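Local structure of protein LigF (Sphingobium sp. SYK-6, 4XT0) at residues M4-S10 with E30-V36; N16-P20 with S70-C74; L21-E26 with R236-M242. The protein cleaves beta-aryl ether bonds in lignin as a glutathione-dependent beta-etherase of the glutathione S-transferase superfamily. One frame throughout, in Å; residues are numbered along the deposited sequence.

Interaction 1 (M4-S10 with E30-V36); sequences MTLKLYS and EFEQVFV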
loop_
_atom_site.group_PDB
_atom_site.type_symbol
_atom_site.label_atom_id
_atom_site.label_comp_id
_atom_site.label_asym_id
_atom_site.label_seq_id
_atom_site.Cartn_x
_atom_site.Cartn_y
_atom_site.Cartn_z
ATOM N N MET A 4 -1.331 30.061 -10.955
ATOM C CA MET A 4 -1.297 28.618 -11.167
ATOM C C MET A 4 -2.626 27.955 -10.807
ATOM O O MET A 4 -3.303 28.360 -9.866
ATOM C CB MET A 4 -0.167 27.983 -10.350
ATOM C CG MET A 4 1.236 28.412 -10.756
ATOM S SD MET A 4 1.705 27.872 -12.413
ATOM C CE MET A 4 3.469 28.201 -12.398
ATOM N N THR A 5 -2.995 26.932 -11.564
ATOM C CA THR A 5 -4.137 26.106 -11.213
ATOM C C THR A 5 -3.646 24.786 -10.618
ATOM O O THR A 5 -4.425 24.029 -10.043
ATOM C CB THR A 5 -5.033 25.831 -12.427
ATOM O OG1 THR A 5 -4.290 25.102 -13.417
ATOM C CG2 THR A 5 -5.541 27.141 -13.017
ATOM N N LEU A 6 -2.350 24.522 -10.772
ATOM C CA LEU A 6 -1.703 23.353 -10.176
ATOM C C LEU A 6 -0.625 23.818 -9.220
ATOM O O LEU A 6 0.237 24.615 -9.601
ATOM C CB LEU A 6 -1.070 22.451 -11.239
ATOM C CG LEU A 6 -1.777 21.264 -11.882
ATOM C CD1 LEU A 6 -0.797 20.593 -12.850
ATOM C CD2 LEU A 6 -2.284 20.273 -10.839
ATOM N N LYS A 7 -0.674 23.322 -7.989
ATOM C CA LYS A 7 0.357 23.600 -6.987
ATOM C C LYS A 7 0.755 22.305 -6.294
ATOM O O LYS A 7 -0.111 21.491 -5.964
ATOM C CB LYS A 7 -0.134 24.615 -5.952
ATOM C CG LYS A 7 -0.557 25.946 -6.553
ATOM C CD LYS A 7 -1.100 26.894 -5.487
ATOM C CE LYS A 7 -1.741 28.122 -6.124
ATOM N NZ LYS A 7 -0.792 28.803 -7.067
ATOM N N LEU A 8 2.059 22.098 -6.098
ATOM C CA LEU A 8 2.533 20.960 -5.310
ATOM C C LEU A 8 3.237 21.437 -4.038
ATOM O O LEU A 8 4.187 22.215 -4.095
ATOM C CB LEU A 8 3.494 20.073 -6.110
ATOM C CG LEU A 8 3.870 18.795 -5.342
ATOM C CD1 LEU A 8 2.679 17.809 -5.320
ATOM C CD2 LEU A 8 5.123 18.113 -5.883
ATOM N N TYR A 9 2.768 20.940 -2.902
ATOM C CA TYR A 9 3.355 21.208 -1.596
ATOM C C TYR A 9 4.200 20.015 -1.187
ATOM O O TYR A 9 3.658 18.911 -1.044
ATOM C CB TYR A 9 2.253 21.456 -0.568
ATOM C CG TYR A 9 1.419 22.664 -0.884
ATOM C CD1 TYR A 9 0.285 22.566 -1.681
ATOM C CD2 TYR A 9 1.777 23.916 -0.396
ATOM C CE1 TYR A 9 -0.476 23.681 -1.977
ATOM C CE2 TYR A 9 1.024 25.032 -0.685
ATOM C CZ TYR A 9 -0.099 24.908 -1.475
ATOM O OH TYR A 9 -0.844 26.019 -1.765
ATOM N N SER A 10 5.508 20.198 -1.018
ATOM C CA SER A 10 6.369 19.035 -0.753
ATOM C C SER A 10 7.723 19.415 -0.170
ATOM O O SER A 10 8.036 20.603 -0.036
ATOM C CB SER A 10 6.589 18.226 -2.041
ATOM O OG SER A 10 7.713 18.720 -2.765
ATOM N N GLU A 30 2.853 22.706 -16.126
ATOM C CA GLU A 30 3.135 23.928 -15.380
ATOM C C GLU A 30 2.461 23.883 -14.001
ATOM O O GLU A 30 1.289 23.512 -13.872
ATOM C CB GLU A 30 2.674 25.154 -16.174
ATOM C CG GLU A 30 3.366 26.435 -15.769
ATOM C CD GLU A 30 2.893 27.625 -16.584
ATOM O OE1 GLU A 30 2.217 27.404 -17.616
ATOM O OE2 GLU A 30 3.195 28.777 -16.195
ATOM N N PHE A 31 3.216 24.245 -12.972
ATOM C CA PHE A 31 2.734 24.179 -11.603
ATOM C C PHE A 31 3.580 25.063 -10.713
ATOM O O PHE A 31 4.738 25.338 -11.030
ATOM C CB PHE A 31 2.758 22.740 -11.073
ATOM C CG PHE A 31 4.153 22.190 -10.824
ATOM C CD1 PHE A 31 4.948 21.752 -11.878
ATOM C CD2 PHE A 31 4.657 22.101 -9.530
ATOM C CE1 PHE A 31 6.230 21.234 -11.652
ATOM C CE2 PHE A 31 5.929 21.589 -9.288
ATOM C CZ PHE A 31 6.719 21.154 -10.349
ATOM N N GLU A 32 3.000 25.505 -9.601
ATOM C CA GLU A 32 3.768 26.215 -8.591
ATOM C C GLU A 32 4.407 25.201 -7.640
ATOM O O GLU A 32 3.727 24.397 -6.995
ATOM C CB GLU A 32 2.887 27.211 -7.819
ATOM C CG GLU A 32 3.688 28.144 -6.927
ATOM C CD GLU A 32 2.821 28.983 -5.994
ATOM O OE1 GLU A 32 1.578 28.976 -6.144
ATOM O OE2 GLU A 32 3.388 29.651 -5.105
ATOM N N GLN A 33 5.728 25.226 -7.573
ATOM C CA GLN A 33 6.456 24.346 -6.671
ATOM C C GLN A 33 6.566 25.019 -5.303
ATOM O O GLN A 33 7.329 25.963 -5.152
ATOM C CB GLN A 33 7.849 24.020 -7.252
ATOM C CG GLN A 33 8.597 22.926 -6.499
ATOM C CD GLN A 33 9.797 22.399 -7.263
ATOM O OE1 GLN A 33 9.729 22.178 -8.472
ATOM N NE2 GLN A 33 10.900 22.175 -6.555
ATOM N N VAL A 34 5.793 24.559 -4.320
ATOM C CA VAL A 34 5.817 25.177 -2.991
ATOM C C VAL A 34 6.641 24.354 -2.007
ATOM O O VAL A 34 6.297 23.217 -1.686
ATOM C CB VAL A 34 4.390 25.375 -2.415
ATOM C CG1 VAL A 34 4.464 26.039 -1.039
ATOM C CG2 VAL A 34 3.555 26.221 -3.360
ATOM N N PHE A 35 7.750 24.923 -1.547
ATOM C CA PHE A 35 8.605 24.237 -0.583
ATOM C C PHE A 35 8.031 24.340 0.828
ATOM O O PHE A 35 7.929 25.433 1.383
ATOM C CB PHE A 35 10.025 24.814 -0.609
ATOM C CG PHE A 35 10.970 24.129 0.336
ATOM C CD1 PHE A 35 11.220 22.770 0.217
ATOM C CD2 PHE A 35 11.614 24.842 1.333
ATOM C CE1 PHE A 35 12.094 22.131 1.080
ATOM C CE2 PHE A 35 12.494 24.211 2.198
ATOM C CZ PHE A 35 12.740 22.855 2.070
ATOM N N VAL A 36 7.636 23.202 1.392
ATOM C CA VAL A 36 7.217 23.127 2.794
ATOM C C VAL A 36 8.457 22.797 3.613
ATOM O O VAL A 36 9.004 21.703 3.482
ATOM C CB VAL A 36 6.128 22.048 2.997
ATOM C CG1 VAL A 36 5.700 21.949 4.457
ATOM C CG2 VAL A 36 4.936 22.336 2.092
HETATM O O HOH W 1 -0.573 25.680 -12.987
#
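The carbonyl oxygen of Leu6 is approached by two groups of segment 30-36: Glu32 N donates a hydrogen bond at 2.9 Å, and the CA-H of Phe31, just before the strand, adds a weaker contact, with CA 3.2 Å from that oxygen. From there a parallel ladder runs on through Leu8 N to Glu32 O, Val34 N to Leu8 O, Ser10 N to Val34 O and Val36 N to Ser10 O, the axes of the two short strand segments inclined at 21°. It is a textbook beta-alpha-beta crossover, in which helix 15-26 connects strands 6-10 and 32-35 of the thioredoxin-like domain.

On one face Lys7 and Glu32 form a salt bridge, with Lys7 NZ modelled 2.5 Å from Glu32 OE1, unusually short, so that its exact length is doubtful. The bend at the end of the lysine chain (chi4 -54°) turns the ammonium onto the carboxylate. A leucine in place of Lys7 would probably leave the Glu32 carboxylate without its charged mate. Further along this face Tyr9 and Val34 lie side by side, Tyr9 CD2 being 3.5 Å from Val34 CG1, and Val36 CG2 sits at the ring edge. Elsewhere Leu8 CB meets Phe31 CD2 at 4.1 Å.

Backbone bonds thus set the pairing of the strands, while side chains add their own chemistry: charge and aromatic packing on the face of Lys7, apolar contact around Leu8.

Interaction 2 (N16-P20 with S70-C74); sequences NSLKP and STVIC. With GSH (glutathione), chain B.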
loop_
_atom_site.group_PDB
_atom_site.type_symbol
_atom_site.label_atom_id
_atom_site.label_comp_id
_atom_site.label_asym_id
_atom_site.label_seq_id
_atom_site.Cartn_x
_atom_site.Cartn_y
_atom_site.Cartn_z
ATOM N N ASN A 16 8.904 10.575 -0.511
ATOM C CA ASN A 16 7.561 10.536 -1.088
ATOM C C ASN A 16 7.268 11.760 -1.956
ATOM O O ASN A 16 6.539 11.669 -2.947
ATOM C CB ASN A 16 6.517 10.389 0.021
ATOM C CG ASN A 16 6.505 8.993 0.607
ATOM O OD1 ASN A 16 6.339 8.010 -0.119
ATOM N ND2 ASN A 16 6.717 8.890 1.913
ATOM N N SER A 17 7.871 12.892 -1.605
ATOM C CA SER A 17 7.718 14.135 -2.378
ATOM C C SER A 17 8.213 14.010 -3.826
ATOM O O SER A 17 7.667 14.635 -4.729
ATOM C CB SER A 17 8.470 15.288 -1.686
ATOM O OG SER A 17 7.844 15.670 -0.470
ATOM N N LEU A 18 9.273 13.237 -4.040
ATOM C CA LEU A 18 9.837 13.129 -5.379
ATOM C C LEU A 18 8.835 12.561 -6.403
ATOM O O LEU A 18 8.871 12.945 -7.568
ATOM C CB LEU A 18 11.121 12.272 -5.353
ATOM C CG LEU A 18 11.871 12.135 -6.692
ATOM C CD1 LEU A 18 13.387 12.046 -6.485
ATOM C CD2 LEU A 18 11.389 10.922 -7.491
ATOM N N LYS A 19 7.945 11.664 -5.974
ATOM C CA LYS A 19 7.068 10.957 -6.907
ATOM C C LYS A 19 6.207 11.937 -7.724
ATOM O O LYS A 19 6.336 11.967 -8.948
ATOM C CB LYS A 19 6.189 9.925 -6.177
ATOM C CG LYS A 19 6.956 8.906 -5.285
ATOM C CD LYS A 19 5.974 7.847 -4.733
ATOM C CE LYS A 19 6.539 7.025 -3.564
ATOM N NZ LYS A 19 5.452 6.210 -2.910
ATOM N N PRO A 20 5.356 12.771 -7.067
ATOM C CA PRO A 20 4.599 13.678 -7.957
ATOM C C PRO A 20 5.436 14.797 -8.577
ATOM O O PRO A 20 5.066 15.340 -9.629
ATOM C CB PRO A 20 3.509 14.264 -7.033
ATOM C CG PRO A 20 4.101 14.198 -5.646
ATOM C CD PRO A 20 4.992 12.950 -5.645
ATOM N N SER A 70 1.334 10.271 -2.109
ATOM C CA SER A 70 2.240 10.413 -3.255
ATOM C C SER A 70 1.859 9.548 -4.467
ATOM O O SER A 70 1.754 10.058 -5.582
ATOM C CB SER A 70 3.680 10.110 -2.818
ATOM O OG SER A 70 3.794 8.815 -2.239
ATOM N N THR A 71 1.610 8.257 -4.253
ATOM C CA THR A 71 1.276 7.358 -5.360
ATOM C C THR A 71 -0.042 7.758 -6.043
ATOM O O THR A 71 -0.164 7.678 -7.258
ATOM C CB THR A 71 1.172 5.901 -4.876
ATOM O OG1 THR A 71 2.427 5.498 -4.314
ATOM C CG2 THR A 71 0.780 4.940 -6.043
ATOM N N VAL A 72 -1.020 8.189 -5.248
ATOM C CA VAL A 72 -2.331 8.570 -5.762
ATOM C C VAL A 72 -2.248 9.847 -6.622
ATOM O O VAL A 72 -2.916 9.974 -7.650
ATOM C CB VAL A 72 -3.323 8.761 -4.580
ATOM C CG1 VAL A 72 -4.661 9.392 -5.028
ATOM C CG2 VAL A 72 -3.567 7.402 -3.861
ATOM N N ILE A 73 -1.432 10.795 -6.182
ATOM C CA ILE A 73 -1.251 12.023 -6.920
ATOM C C ILE A 73 -0.702 11.729 -8.325
ATOM O O ILE A 73 -1.145 12.326 -9.295
ATOM C CB ILE A 73 -0.285 12.998 -6.181
ATOM C CG1 ILE A 73 -0.851 13.412 -4.814
ATOM C CG2 ILE A 73 -0.049 14.239 -7.041
ATOM C CD1 ILE A 73 0.222 14.072 -3.880
ATOM N N CYS A 74 0.269 10.825 -8.425
ATOM C CA CYS A 74 0.846 10.503 -9.737
ATOM C C CYS A 74 -0.219 9.891 -10.639
ATOM O O CYS A 74 -0.342 10.289 -11.793
ATOM C CB CYS A 74 2.040 9.542 -9.609
ATOM S SG CYS A 74 3.400 10.171 -8.578
HETATM N N1 GSH B . 1.467 7.713 2.617
HETATM C CA1 GSH B . 1.947 9.095 2.465
HETATM C C1 GSH B . 2.353 9.410 1.029
HETATM O O11 GSH B . 2.179 10.525 0.578
HETATM O O12 GSH B . 2.923 8.480 0.247
HETATM C CB1 GSH B . 3.161 9.286 3.396
HETATM C CG1 GSH B . 3.559 10.759 3.369
HETATM C CD1 GSH B . 4.822 10.968 4.183
HETATM O OE1 GSH B . 5.257 10.072 4.878
HETATM N N2 GSH B . 5.453 12.158 4.122
HETATM C CA2 GSH B . 6.678 12.398 4.901
HETATM C C2 GSH B . 6.426 13.520 5.887
HETATM O O2 GSH B . 5.555 14.338 5.651
HETATM C CB2 GSH B . 7.800 12.853 3.957
HETATM S SG2 GSH B . 8.392 11.501 2.888
HETATM N N3 GSH B . 7.169 13.635 7.026
HETATM C CA3 GSH B . 6.911 14.762 7.938
HETATM C C3 GSH B . 6.250 14.366 9.240
HETATM O O31 GSH B . 6.301 15.132 10.177
HETATM O O32 GSH B . 5.603 13.189 9.372
HETATM O O HOH W 2 4.729 4.227 -4.716
#
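Polar contacts between Lys19 and Ser70 lead this pairing of two helices. Lys19 NZ donates to Ser70 OG at 3.2 Å and, more weakly, to Thr71 OG1. The ammonium also makes a weak bond to Asn16 OD1 on its own helix, and a water accepts from it while donating to Thr71 OG1. A salt bridge to Asp107 supplies the opposite charge, and the same carboxylate holds Thr71 OG1 through its other oxygen. The lysine chain is extended beyond CG, and its CD passes 3.5 Å from Ser70 OG on the way.

The second kind of interaction is with glutathione. Ser70 begins helix 70-80, and its N donates to O11 of the alpha-carboxylate of the gamma-glutamyl residue at 2.8 Å, with a weaker second bond to O12. Its OG sits between the backbone N and carbonyl carbon (chi1 57°), which brings it within 2.7 Å of glutathione O12, to which it donates. One hydroxyl therefore accepts a hydrogen bond from Lys19 and donates one to the ligand, and the helix start would probably add to the attraction for the carboxylate. Asn16 approaches the thiol end, with ND2 3.3 Å from SG2 of glutathione.

Apolar and sulfur contacts complete the account. Pro20 CB rests on Ile73 CG2 at 3.6 Å, and Cys74 SG lies 3.4 Å from the carbonyl carbon of Lys19.

The two helix segments run almost parallel, 3° apart with axes 8.3 Å from each other. Pro20 reaches Leu8 of strand 6-10, Lys19 touches helices 93-121 and 195-204, and Val72 packs on Lys104 of the second subunit.

Interaction 3 (L21-E26 with R236-M242); sequences LATLYE and RPAIKEM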
loop_
_atom_site.group_PDB
_atom_site.type_symbol
_atom_site.label_atom_id
_atom_site.label_comp_id
_atom_site.label_asym_id
_atom_site.label_seq_id
_atom_site.Cartn_x
_atom_site.Cartn_y
_atom_site.Cartn_z
ATOM N N LEU A 21 6.554 15.141 -7.950
ATOM C CA LEU A 21 7.417 16.176 -8.495
ATOM C C LEU A 21 7.994 15.706 -9.832
ATOM O O LEU A 21 7.939 16.428 -10.834
ATOM C CB LEU A 21 8.522 16.523 -7.489
ATOM C CG LEU A 21 9.260 17.862 -7.572
ATOM C CD1 LEU A 21 8.302 19.033 -7.453
ATOM C CD2 LEU A 21 10.352 17.941 -6.490
ATOM N N ALA A 22 8.540 14.489 -9.851
ATOM C CA ALA A 22 9.083 13.914 -11.089
ATOM C C ALA A 22 7.972 13.740 -12.149
ATOM O O ALA A 22 8.176 14.009 -13.327
ATOM C CB ALA A 22 9.768 12.569 -10.796
ATOM N N THR A 23 6.797 13.298 -11.717
ATOM C CA THR A 23 5.661 13.127 -12.625
ATOM C C THR A 23 5.302 14.450 -13.318
ATOM O O THR A 23 5.121 14.488 -14.526
ATOM C CB THR A 23 4.446 12.559 -11.869
ATOM O OG1 THR A 23 4.813 11.299 -11.294
ATOM C CG2 THR A 23 3.229 12.341 -12.807
ATOM N N LEU A 24 5.245 15.536 -12.548
ATOM C CA LEU A 24 4.913 16.853 -13.086
ATOM C C LEU A 24 5.928 17.313 -14.137
ATOM O O LEU A 24 5.554 17.807 -15.206
ATOM C CB LEU A 24 4.826 17.887 -11.942
ATOM C CG LEU A 24 3.600 17.730 -11.025
ATOM C CD1 LEU A 24 3.850 18.396 -9.665
ATOM C CD2 LEU A 24 2.335 18.278 -11.716
ATOM N N TYR A 25 7.213 17.145 -13.841
ATOM C CA TYR A 25 8.253 17.550 -14.790
ATOM C C TYR A 25 8.289 16.636 -16.006
ATOM O O TYR A 25 8.554 17.081 -17.107
ATOM C CB TYR A 25 9.636 17.549 -14.132
ATOM C CG TYR A 25 9.923 18.759 -13.281
ATOM C CD1 TYR A 25 10.344 19.951 -13.855
ATOM C CD2 TYR A 25 9.785 18.703 -11.893
ATOM C CE1 TYR A 25 10.612 21.062 -13.075
ATOM C CE2 TYR A 25 10.042 19.808 -11.106
ATOM C CZ TYR A 25 10.457 20.986 -11.702
ATOM O OH TYR A 25 10.730 22.084 -10.924
ATOM N N GLU A 26 8.041 15.344 -15.809
ATOM C CA GLU A 26 8.076 14.425 -16.952
ATOM C C GLU A 26 6.937 14.725 -17.916
ATOM O O GLU A 26 7.064 14.526 -19.131
ATOM C CB GLU A 26 8.003 12.966 -16.494
ATOM C CG GLU A 26 9.267 12.472 -15.802
ATOM C CD GLU A 26 10.377 12.056 -16.769
ATOM O OE1 GLU A 26 10.240 12.252 -18.002
ATOM O OE2 GLU A 26 11.413 11.544 -16.283
ATOM N N ARG A 236 17.838 11.352 -17.490
ATOM C CA ARG A 236 16.646 11.846 -18.187
ATOM C C ARG A 236 16.541 13.353 -18.028
ATOM O O ARG A 236 16.749 13.860 -16.936
ATOM C CB ARG A 236 15.371 11.177 -17.660
ATOM C CG ARG A 236 15.337 9.659 -17.827
ATOM C CD ARG A 236 14.032 9.069 -17.275
ATOM N NE ARG A 236 12.849 9.660 -17.906
ATOM C CZ ARG A 236 12.301 9.197 -19.026
ATOM N NH1 ARG A 236 12.819 8.130 -19.621
ATOM N NH2 ARG A 236 11.230 9.786 -19.543
ATOM N N PRO A 237 16.221 14.075 -19.122
ATOM C CA PRO A 237 16.144 15.542 -19.063
ATOM C C PRO A 237 15.170 16.078 -18.005
ATOM O O PRO A 237 15.496 17.058 -17.345
ATOM C CB PRO A 237 15.685 15.918 -20.475
ATOM C CG PRO A 237 16.264 14.824 -21.333
ATOM C CD PRO A 237 16.087 13.577 -20.502
ATOM N N ALA A 238 14.006 15.457 -17.844
ATOM C CA ALA A 238 13.021 15.933 -16.872
ATOM C C ALA A 238 13.499 15.724 -15.434
ATOM O O ALA A 238 13.171 16.517 -14.546
ATOM C CB ALA A 238 11.660 15.226 -17.083
ATOM N N ILE A 239 14.267 14.657 -15.203
ATOM C CA ILE A 239 14.801 14.382 -13.867
ATOM C C ILE A 239 15.932 15.348 -13.529
ATOM O O ILE A 239 15.981 15.894 -12.417
ATOM C CB ILE A 239 15.305 12.921 -13.744
ATOM C CG1 ILE A 239 14.145 11.925 -13.943
ATOM C CG2 ILE A 239 15.979 12.690 -12.404
ATOM C CD1 ILE A 239 12.981 12.049 -12.942
ATOM N N LYS A 240 16.832 15.583 -14.484
ATOM C CA LYS A 240 17.852 16.618 -14.307
ATOM C C LYS A 240 17.196 17.984 -14.089
ATOM O O LYS A 240 17.631 18.749 -13.226
ATOM C CB LYS A 240 18.810 16.679 -15.505
ATOM C CG LYS A 240 19.768 15.503 -15.602
ATOM C CD LYS A 240 20.830 15.735 -16.673
ATOM C CE LYS A 240 21.725 14.502 -16.874
ATOM N NZ LYS A 240 22.540 14.134 -15.669
ATOM N N GLU A 241 16.144 18.290 -14.850
ATOM C CA GLU A 241 15.440 19.564 -14.668
ATOM C C GLU A 241 14.845 19.690 -13.256
ATOM O O GLU A 241 14.897 20.759 -12.643
ATOM C CB GLU A 241 14.331 19.727 -15.706
ATOM C CG GLU A 241 13.615 21.072 -15.630
ATOM C CD GLU A 241 12.347 21.106 -16.472
ATOM O OE1 GLU A 241 11.990 20.057 -17.050
ATOM O OE2 GLU A 241 11.707 22.177 -16.553
ATOM N N MET A 242 14.274 18.594 -12.759
ATOM C CA MET A 242 13.675 18.568 -11.430
ATOM C C MET A 242 14.720 18.964 -10.379
ATOM O O MET A 242 14.500 19.857 -9.551
ATOM C CB MET A 242 13.094 17.175 -11.136
ATOM C CG MET A 242 12.533 17.020 -9.721
ATOM S SD MET A 242 11.964 15.351 -9.335
ATOM C CE MET A 242 13.509 14.443 -9.485
HETATM O O HOH W 3 9.339 19.673 -17.764
HETATM O O HOH W 4 12.697 13.078 -19.339
#
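At the interface between the thioredoxin-like domain and the helical C-terminal domain of this glutathione S-transferase fold, Tyr25 and Glu26 of helix 15-26 meet the start of helix 237-244. The short helical segments cross at 122°.

Arg236, in the N-cap position, grips Glu26 side-on. Its NE donates to Glu26 OE2 at 2.9 Å, on the syn side, and NH2 donates to OE1 at 3.1 Å from well above the carboxylate plane. The carboxylate and guanidinium planes are turned 43° against each other. Glu26 bends at chi2 (-81°), which lays its CD 3.4 Å from Ala238 CB. A water links OE1 to Ala238 N.

The Tyr25 ring receives Met242 over one face in a CH-pi contact, with CA 3.9 Å from the ring centroid, and Met242 CB closes on CD2. At the ring edge comes the Glu241 carboxylate, its CD 3.5 Å from Tyr25 CD1. Glu241 OE2 is also bound to Lys245. Deeper in, Met242 SD settles 3.8 Å from Ala22 CB.

The buried carboxylate of Glu26 is well satisfied: besides the arginine and water, Asn86 donates to OE1, and Tyr193, the cation-pi partner of Arg236, makes a weak hydrogen bond to OE2. Such surroundings would be expected to keep Glu26 ionised. The domains are thus joined by a charge pair at one end of the contact and by ring packing at the other.

How the interactions relate
Helix 15-26 is the shared element: it connects the two strands of interaction 1, gives its first half to interaction 2 and its second half to interaction 3. Leu8 of the sheet touches both halves, its CD1 lying 3.9 Å from Pro20 CG and its CD2 3.7 Å from Leu21 CD1. Gln33 OE1 and Tyr25 OH, 2.7 Å apart, probably form a hydrogen bond between interactions 1 and 3. Interactions 2 and 3 meet where Leu18 CD1 lies 3.8 Å from Met242 CE. Among the three, interaction 2 binds glutathione directly. In interaction 1 the side chain of Val36 is about 8 Å from the bound glutathione. In interaction 3 the side chain of Leu21 is about 12 Å from the bound glutathione.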